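Local coordinates for protein Mannose/sialic acid-binding lectin (Polygonatum cyrtonema, PDB 3A0C) that probably binds carbohydrates such as mannose, as a bulb-type lectin built on the beta-prism II fold, at residues 8-13 against 53-58; 16-21 against 87-92; 57-62 against 80-85. One frame throughout, in Å; residues are numbered along the deposited sequence.

Contact 1 (8-13 against 53-58); sequences NSLFTG and CRLTLH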
# COMPACT_ATOMS: atom_id res chain seq x y z
N ASN A 8 2.15 -11.04 6.08
CA ASN A 8 0.81 -11.52 5.81
C ASN A 8 0.72 -12.35 4.55
O ASN A 8 1.66 -12.39 3.76
CB ASN A 8 -0.15 -10.33 5.74
CG ASN A 8 -1.24 -10.39 6.79
OD1 ASN A 8 -0.98 -10.71 7.96
ND2 ASN A 8 -2.48 -10.09 6.39
N SER A 9 -0.42 -13.00 4.35
CA SER A 9 -0.62 -13.83 3.19
C SER A 9 -2.02 -13.71 2.61
O SER A 9 -2.96 -13.31 3.28
CB SER A 9 -0.34 -15.29 3.56
OG SER A 9 -0.91 -16.18 2.62
N LEU A 10 -2.12 -14.03 1.33
CA LEU A 10 -3.40 -14.04 0.61
C LEU A 10 -3.71 -15.52 0.35
O LEU A 10 -3.20 -16.10 -0.61
CB LEU A 10 -3.27 -13.31 -0.73
CG LEU A 10 -3.43 -11.81 -0.79
CD1 LEU A 10 -3.46 -11.41 -2.26
CD2 LEU A 10 -4.73 -11.39 -0.13
N PHE A 11 -4.52 -16.13 1.20
CA PHE A 11 -4.84 -17.53 1.02
C PHE A 11 -5.74 -17.76 -0.19
O PHE A 11 -6.16 -16.80 -0.85
CB PHE A 11 -5.48 -18.07 2.30
CG PHE A 11 -4.58 -17.95 3.50
CD1 PHE A 11 -4.62 -16.81 4.31
CD2 PHE A 11 -3.66 -18.95 3.79
CE1 PHE A 11 -3.75 -16.68 5.39
CE2 PHE A 11 -2.79 -18.83 4.87
CZ PHE A 11 -2.83 -17.70 5.67
N THR A 12 -6.01 -19.03 -0.48
CA THR A 12 -6.83 -19.39 -1.62
C THR A 12 -8.15 -18.62 -1.64
O THR A 12 -8.83 -18.53 -0.63
CB THR A 12 -7.12 -20.91 -1.65
OG1 THR A 12 -5.89 -21.62 -1.77
CG2 THR A 12 -8.00 -21.27 -2.84
N GLY A 13 -8.48 -18.06 -2.79
CA GLY A 13 -9.72 -17.32 -2.90
C GLY A 13 -9.62 -15.86 -2.49
O GLY A 13 -10.47 -15.07 -2.90
N CYS A 53 -3.03 -23.15 -2.46
CA CYS A 53 -1.96 -22.15 -2.48
C CYS A 53 -2.29 -20.86 -1.70
O CYS A 53 -3.46 -20.53 -1.47
CB CYS A 53 -1.61 -21.75 -3.92
SG CYS A 53 -0.55 -22.93 -4.80
N ARG A 54 -1.23 -20.17 -1.30
CA ARG A 54 -1.32 -18.90 -0.59
C ARG A 54 -0.17 -18.05 -1.10
O ARG A 54 0.86 -18.57 -1.48
CB ARG A 54 -1.19 -19.09 0.92
CG ARG A 54 0.14 -19.64 1.38
CD ARG A 54 0.17 -19.84 2.89
NE ARG A 54 1.15 -20.84 3.30
CZ ARG A 54 2.45 -20.61 3.44
NH1 ARG A 54 2.95 -19.40 3.21
NH2 ARG A 54 3.25 -21.59 3.82
N LEU A 55 -0.36 -16.74 -1.13
CA LEU A 55 0.69 -15.84 -1.58
C LEU A 55 1.20 -15.14 -0.34
O LEU A 55 0.49 -14.37 0.29
CB LEU A 55 0.13 -14.80 -2.56
CG LEU A 55 1.16 -13.77 -3.03
CD1 LEU A 55 1.91 -14.27 -4.26
CD2 LEU A 55 0.46 -12.46 -3.32
N THR A 56 2.45 -15.40 0.02
CA THR A 56 3.02 -14.81 1.20
C THR A 56 4.08 -13.78 0.85
O THR A 56 4.92 -14.02 -0.01
CB THR A 56 3.67 -15.89 2.10
OG1 THR A 56 2.73 -16.93 2.38
CG2 THR A 56 4.14 -15.30 3.40
N LEU A 57 4.00 -12.61 1.50
CA LEU A 57 5.02 -11.58 1.32
C LEU A 57 5.86 -11.61 2.62
O LEU A 57 5.39 -11.20 3.67
CB LEU A 57 4.40 -10.19 1.12
CG LEU A 57 5.42 -9.03 1.07
CD1 LEU A 57 6.38 -9.25 -0.07
CD2 LEU A 57 4.71 -7.70 0.89
N HIS A 58 7.08 -12.11 2.55
CA HIS A 58 7.96 -12.21 3.71
C HIS A 58 8.53 -10.86 4.11
O HIS A 58 8.52 -9.91 3.33
CB HIS A 58 9.11 -13.18 3.42
CG HIS A 58 8.65 -14.57 3.14
ND1 HIS A 58 8.09 -15.37 4.11
CD2 HIS A 58 8.63 -15.29 2.00
CE1 HIS A 58 7.74 -16.52 3.57
NE2 HIS A 58 8.06 -16.50 2.29
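Leu10 and Leu55 form the hydrogen-bonded pair of a short antiparallel ladder. Leu10 N donates to Leu55 O at 2.8 Å, and Leu55 N answers to Leu10 O at 3.0 Å. A longer backbone bond runs from Leu57 N to Asn8 O at 3.3 Å. Hydroxyls supplement the ladder: Thr12 OG1 donates to a lone pair of Cys53 O at 2.7 Å, while Ser9 OG gives Leu55 O a weak bond.

Apolar packing differs along the contact. Leu10 and Leu55 lie side by side, CB to CB 4.1 Å, on one face of the sheet, where both reach Phe32. Beside Ser9, the Phe11 ring lies alongside Arg54, with CE2 3.7 Å from CD, and Ser9 OG sits over the ring centre. The Arg54 chain is extended from CG to NE, and its NH1 donates to Thr56 OG1 at 2.6 Å in the guanidinium plane.

Cys53 is also tied to Cys30 by a disulfide. The chemistry thus joins strand 9-10, at the edge of one of the three sheets of the beta-prism II fold, mainly through backbone bonds, with the leucines turned to the shared interior and Ser9 and Thr56 to the other face.

Contact 2 (16-21 against 87-92); sequences LEVGPS and LVLQQD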
# COMPACT_ATOMS: atom_id res chain seq x y z
N LEU A 16 -7.07 -8.62 -3.45
CA LEU A 16 -6.96 -7.20 -3.13
C LEU A 16 -7.79 -6.55 -4.22
O LEU A 16 -7.89 -7.09 -5.32
CB LEU A 16 -5.51 -6.71 -3.24
CG LEU A 16 -4.42 -7.44 -2.46
CD1 LEU A 16 -3.11 -6.70 -2.66
CD2 LEU A 16 -4.76 -7.51 -0.99
N GLU A 17 -8.38 -5.40 -3.94
CA GLU A 17 -9.19 -4.77 -4.96
C GLU A 17 -9.07 -3.28 -4.85
O GLU A 17 -8.99 -2.74 -3.74
CB GLU A 17 -10.65 -5.15 -4.77
CG GLU A 17 -10.85 -6.62 -4.48
CD GLU A 17 -12.00 -6.87 -3.52
OE1 GLU A 17 -13.10 -6.32 -3.77
OE2 GLU A 17 -11.80 -7.60 -2.53
N VAL A 18 -9.04 -2.60 -5.99
CA VAL A 18 -8.93 -1.15 -6.03
C VAL A 18 -9.64 -0.66 -7.29
O VAL A 18 -9.78 -1.41 -8.25
CB VAL A 18 -7.43 -0.69 -6.03
CG1 VAL A 18 -6.81 -0.95 -7.39
CG2 VAL A 18 -7.32 0.78 -5.65
N GLY A 19 -10.11 0.58 -7.26
CA GLY A 19 -10.79 1.15 -8.41
C GLY A 19 -9.81 1.47 -9.52
O GLY A 19 -8.61 1.63 -9.27
N PRO A 20 -10.30 1.62 -10.77
CA PRO A 20 -11.70 1.50 -11.19
C PRO A 20 -12.35 0.11 -11.19
O PRO A 20 -13.52 -0.02 -10.80
CB PRO A 20 -11.67 2.12 -12.59
CG PRO A 20 -10.30 1.80 -13.08
CD PRO A 20 -9.46 2.13 -11.87
N SER A 21 -11.62 -0.93 -11.61
CA SER A 21 -12.18 -2.29 -11.66
C SER A 21 -11.08 -3.36 -11.59
O SER A 21 -11.06 -4.30 -12.39
CB SER A 21 -12.98 -2.45 -12.95
OG SER A 21 -12.21 -2.04 -14.07
N LEU A 87 2.79 -5.14 -0.39
CA LEU A 87 2.42 -5.46 -1.76
C LEU A 87 1.19 -4.58 -2.03
O LEU A 87 0.17 -4.73 -1.35
CB LEU A 87 2.05 -6.94 -1.86
CG LEU A 87 1.74 -7.57 -3.22
CD1 LEU A 87 1.39 -9.03 -3.01
CD2 LEU A 87 0.58 -6.87 -3.89
N VAL A 88 1.29 -3.68 -3.01
CA VAL A 88 0.18 -2.77 -3.31
C VAL A 88 -0.43 -2.88 -4.72
O VAL A 88 0.27 -2.79 -5.73
CB VAL A 88 0.64 -1.27 -3.08
CG1 VAL A 88 -0.49 -0.28 -3.37
CG2 VAL A 88 1.13 -1.10 -1.65
N LEU A 89 -1.75 -3.09 -4.76
CA LEU A 89 -2.51 -3.11 -6.02
C LEU A 89 -2.94 -1.64 -6.17
O LEU A 89 -3.77 -1.13 -5.41
CB LEU A 89 -3.73 -4.02 -5.91
CG LEU A 89 -4.82 -3.82 -6.98
CD1 LEU A 89 -4.27 -4.02 -8.40
CD2 LEU A 89 -5.98 -4.78 -6.70
N GLN A 90 -2.36 -0.96 -7.16
CA GLN A 90 -2.59 0.46 -7.39
C GLN A 90 -3.70 0.83 -8.37
O GLN A 90 -4.03 0.06 -9.27
CB GLN A 90 -1.28 1.11 -7.85
CG GLN A 90 -0.15 0.94 -6.85
CD GLN A 90 1.17 1.51 -7.32
OE1 GLN A 90 2.09 1.69 -6.53
NE2 GLN A 90 1.27 1.79 -8.61
N GLN A 91 -4.28 2.01 -8.17
CA GLN A 91 -5.33 2.49 -9.05
C GLN A 91 -4.83 2.64 -10.50
O GLN A 91 -5.63 2.73 -11.43
CB GLN A 91 -5.87 3.83 -8.54
CG GLN A 91 -6.94 3.69 -7.47
CD GLN A 91 -7.46 5.04 -6.96
OE1 GLN A 91 -8.01 5.84 -7.71
NE2 GLN A 91 -7.30 5.28 -5.66
N ASP A 92 -3.50 2.67 -10.69
CA ASP A 92 -2.94 2.77 -12.05
C ASP A 92 -2.76 1.35 -12.59
O ASP A 92 -2.16 1.11 -13.64
CB ASP A 92 -1.61 3.56 -12.04
CG ASP A 92 -0.42 2.74 -11.57
OD1 ASP A 92 -0.59 1.67 -10.97
OD2 ASP A 92 0.72 3.20 -11.81
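Leu89 meets both Leu16 and Val18, and this buried trio is the tightly packed part of the contact. Its CD2 branch lies against the backbone of the facing strand, 3.3 Å from Leu16 O, and also touches Leu16 CB. Its CG approaches Val18 CG1 to 3.5 Å, the two side chains meeting at a slant. Val18 CG1 stands between the backbone N and the carbonyl carbon (chi1 74°), a position from which it reaches both Leu89 and the carbonyl oxygen of Gln90. Farther along, Leu16 CD1 touches Leu87 CD2 at 3.9 Å, extending the apolar seam inward to Leu24, on which Leu87 and Leu89 also pack.

The two strands belong to different sheets of the beta-prism II fold, in which three antiparallel sheets enclose a common apolar interior. Their axes pass 7.5 Å apart and their directions differ by 41°, so side chains make the junction; within their sheets Leu16 pairs with Leu24 and Val88 with Val96. Gln90, Asp92, Asn94, Val96 and Tyr98 match the family's mannose-binding motif QxDxNxVxY, so a sugar site probably lies here. The Gln90 amide is gripped at both ends, NE2 by Asp92 OD1 at 3.0 Å and OE1 by Tyr98 OH of strand 95-104. Gln90 also packs on Ser5 of the second subunit.

Toward the loops the contact becomes exposed, though not everywhere slack. Gln91 crosses Val18 at about a right angle, with CG 3.5 Å from Val18 CG2. The same CG lies 3.2 Å from Gly19 O, and Gln91 CA makes a CH...O contact with that oxygen, which is buried here without a hydrogen-bonding partner in the model. Pro20, preceded by a cis peptide bond, is loosely placed, its CD 3.9 Å from Gln91 O.

Contact 3 (57-62 against 80-85); sequences LHNNGN and GKEDHY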
# COMPACT_ATOMS: atom_id res chain seq x y z
N LEU A 57 4.00 -12.61 1.50
CA LEU A 57 5.02 -11.58 1.32
C LEU A 57 5.86 -11.61 2.62
O LEU A 57 5.39 -11.20 3.67
CB LEU A 57 4.40 -10.19 1.12
CG LEU A 57 5.42 -9.03 1.07
CD1 LEU A 57 6.38 -9.25 -0.07
CD2 LEU A 57 4.71 -7.70 0.89
N HIS A 58 7.08 -12.11 2.55
CA HIS A 58 7.96 -12.21 3.71
C HIS A 58 8.53 -10.86 4.11
O HIS A 58 8.52 -9.91 3.33
CB HIS A 58 9.11 -13.18 3.42
CG HIS A 58 8.65 -14.57 3.14
ND1 HIS A 58 8.09 -15.37 4.11
CD2 HIS A 58 8.63 -15.29 2.00
CE1 HIS A 58 7.74 -16.52 3.57
NE2 HIS A 58 8.06 -16.50 2.29
N ASN A 59 9.06 -10.78 5.34
CA ASN A 59 9.63 -9.53 5.83
C ASN A 59 10.90 -9.11 5.13
O ASN A 59 11.42 -8.03 5.41
CB ASN A 59 9.91 -9.61 7.33
CG ASN A 59 8.65 -9.70 8.16
OD1 ASN A 59 7.67 -9.03 7.89
ND2 ASN A 59 8.69 -10.53 9.19
N ASN A 60 11.41 -9.95 4.23
CA ASN A 60 12.63 -9.60 3.50
C ASN A 60 12.34 -9.12 2.08
O ASN A 60 13.26 -8.86 1.31
CB ASN A 60 13.64 -10.77 3.50
CG ASN A 60 13.14 -11.98 2.74
OD1 ASN A 60 11.98 -12.07 2.36
ND2 ASN A 60 14.03 -12.94 2.53
N GLY A 61 11.06 -8.99 1.75
CA GLY A 61 10.69 -8.48 0.45
C GLY A 61 10.43 -9.53 -0.60
O GLY A 61 10.09 -9.20 -1.73
N ASN A 62 10.57 -10.79 -0.22
CA ASN A 62 10.35 -11.86 -1.16
C ASN A 62 8.88 -12.27 -1.17
O ASN A 62 8.31 -12.57 -0.13
CB ASN A 62 11.25 -13.07 -0.83
CG ASN A 62 11.27 -14.12 -1.93
OD1 ASN A 62 11.26 -13.79 -3.11
ND2 ASN A 62 11.30 -15.38 -1.55
N GLY A 80 15.65 -9.12 0.37
CA GLY A 80 16.82 -8.38 0.79
C GLY A 80 16.79 -8.16 2.29
O GLY A 80 16.59 -9.12 3.05
N LYS A 81 16.96 -6.91 2.71
CA LYS A 81 16.97 -6.55 4.12
C LYS A 81 15.74 -6.99 4.89
O LYS A 81 14.61 -6.65 4.53
CB LYS A 81 17.16 -5.04 4.29
CG LYS A 81 16.93 -4.56 5.72
CD LYS A 81 17.63 -3.26 6.02
CE LYS A 81 17.00 -2.57 7.24
NZ LYS A 81 16.77 -3.47 8.41
N GLU A 82 15.98 -7.74 5.95
CA GLU A 82 14.94 -8.25 6.83
C GLU A 82 14.32 -7.06 7.57
O GLU A 82 14.93 -6.52 8.49
CB GLU A 82 15.58 -9.23 7.82
CG GLU A 82 14.66 -9.80 8.85
CD GLU A 82 13.53 -10.57 8.24
OE1 GLU A 82 13.78 -11.46 7.41
OE2 GLU A 82 12.38 -10.28 8.62
N ASP A 83 13.12 -6.67 7.18
CA ASP A 83 12.44 -5.53 7.78
C ASP A 83 10.94 -5.79 7.65
O ASP A 83 10.44 -6.80 8.15
CB ASP A 83 12.83 -4.24 7.03
CG ASP A 83 12.46 -2.96 7.78
OD1 ASP A 83 11.26 -2.73 8.02
OD2 ASP A 83 13.38 -2.18 8.11
N HIS A 84 10.24 -4.88 6.97
CA HIS A 84 8.81 -4.99 6.71
C HIS A 84 8.54 -4.37 5.35
O HIS A 84 9.05 -3.30 5.05
CB HIS A 84 8.00 -4.29 7.80
CG HIS A 84 7.91 -5.06 9.09
ND1 HIS A 84 7.26 -6.28 9.18
CD2 HIS A 84 8.42 -4.81 10.31
CE1 HIS A 84 7.38 -6.74 10.42
NE2 HIS A 84 8.07 -5.86 11.12
N TYR A 85 7.75 -5.06 4.52
CA TYR A 85 7.41 -4.61 3.17
C TYR A 85 5.91 -4.67 2.94
O TYR A 85 5.14 -5.14 3.80
CB TYR A 85 8.11 -5.49 2.13
CG TYR A 85 9.61 -5.44 2.20
CD1 TYR A 85 10.31 -6.00 3.28
CD2 TYR A 85 10.35 -4.79 1.20
CE1 TYR A 85 11.71 -5.91 3.37
CE2 TYR A 85 11.75 -4.70 1.27
CZ TYR A 85 12.42 -5.26 2.36
OH TYR A 85 13.79 -5.16 2.44
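Asn59 and Asn60 occupy the middle of a type I beta turn, from His58 to Gly61, against which the loop 80-85 is wrapped. Two backbone bonds fasten the loop to the turn: Asp83 N donates to Asn59 O at 2.8 Å, and Gly80 N to Asn60 O at 2.6 Å. Gly61 leaves the turn with a positive phi (94°). Within the turn, Asn60 CG sits between the backbone N and the carbonyl carbon (chi1 65°), and OD1 accepts a bond from Asn62 N at 3.2 Å from above the amide plane, an Asx turn.

Asn59, Asn60 and Tyr85 carry the packing. Gly61 CA rests over the centre of the Tyr85 ring, 3.6 Å from the centroid, in a CH-pi contact. Asn59 O meets the same ring at its edge, 3.0 Å from CE1. The Asn59 side chain lies alongside His84, amide and ring planes 78° apart, with OD1 3.1 Å from ND1. Leu57 CD2 approaches Tyr85 CB at 4.2 Å.

His58, Asn60, Asn62, Val64 and Tyr66 repeat the spacing of the family's mannose-binding motif, with His58 in place of its glutamine and His58 NE2 bonded to Tyr66 OH, a resemblance only. Ser6 OG bonds to both His58 O and Tyr85 N, and Tyr85 packs on Val102 of the second subunit. The chemistry implies a loop fixed largely through main-chain carbonyls, with the aromatic ring seated on the turn and its hydroxyl bonded to Lys81 O, at 2.7 Å, at the ring edge.

Three contacts join different parts of one beta-prism. Contact 1 lies within the sheet of strands 9-10, 54-57, 63-66 and 72-75. Contact 2 brings together strands 15-18 and 86-89, one from each of the other two sheets, and contact 3 packs the loops after strands 54-57 and 72-75. The centres of contacts 1 and 2 are about 17 Å apart. Those of contacts 1 and 3 are about 14 Å apart, and those of contacts 2 and 3 about 21 Å. Along the chain contacts 1 and 2 interleave, contact 3 falls between the segments of contact 2, and 57-58 belong to both 1 and 3. Leu87 touches Leu55 and Leu57, so a shared apolar interior unites the sheets, while contacts 2 and 3 also reach the second subunit.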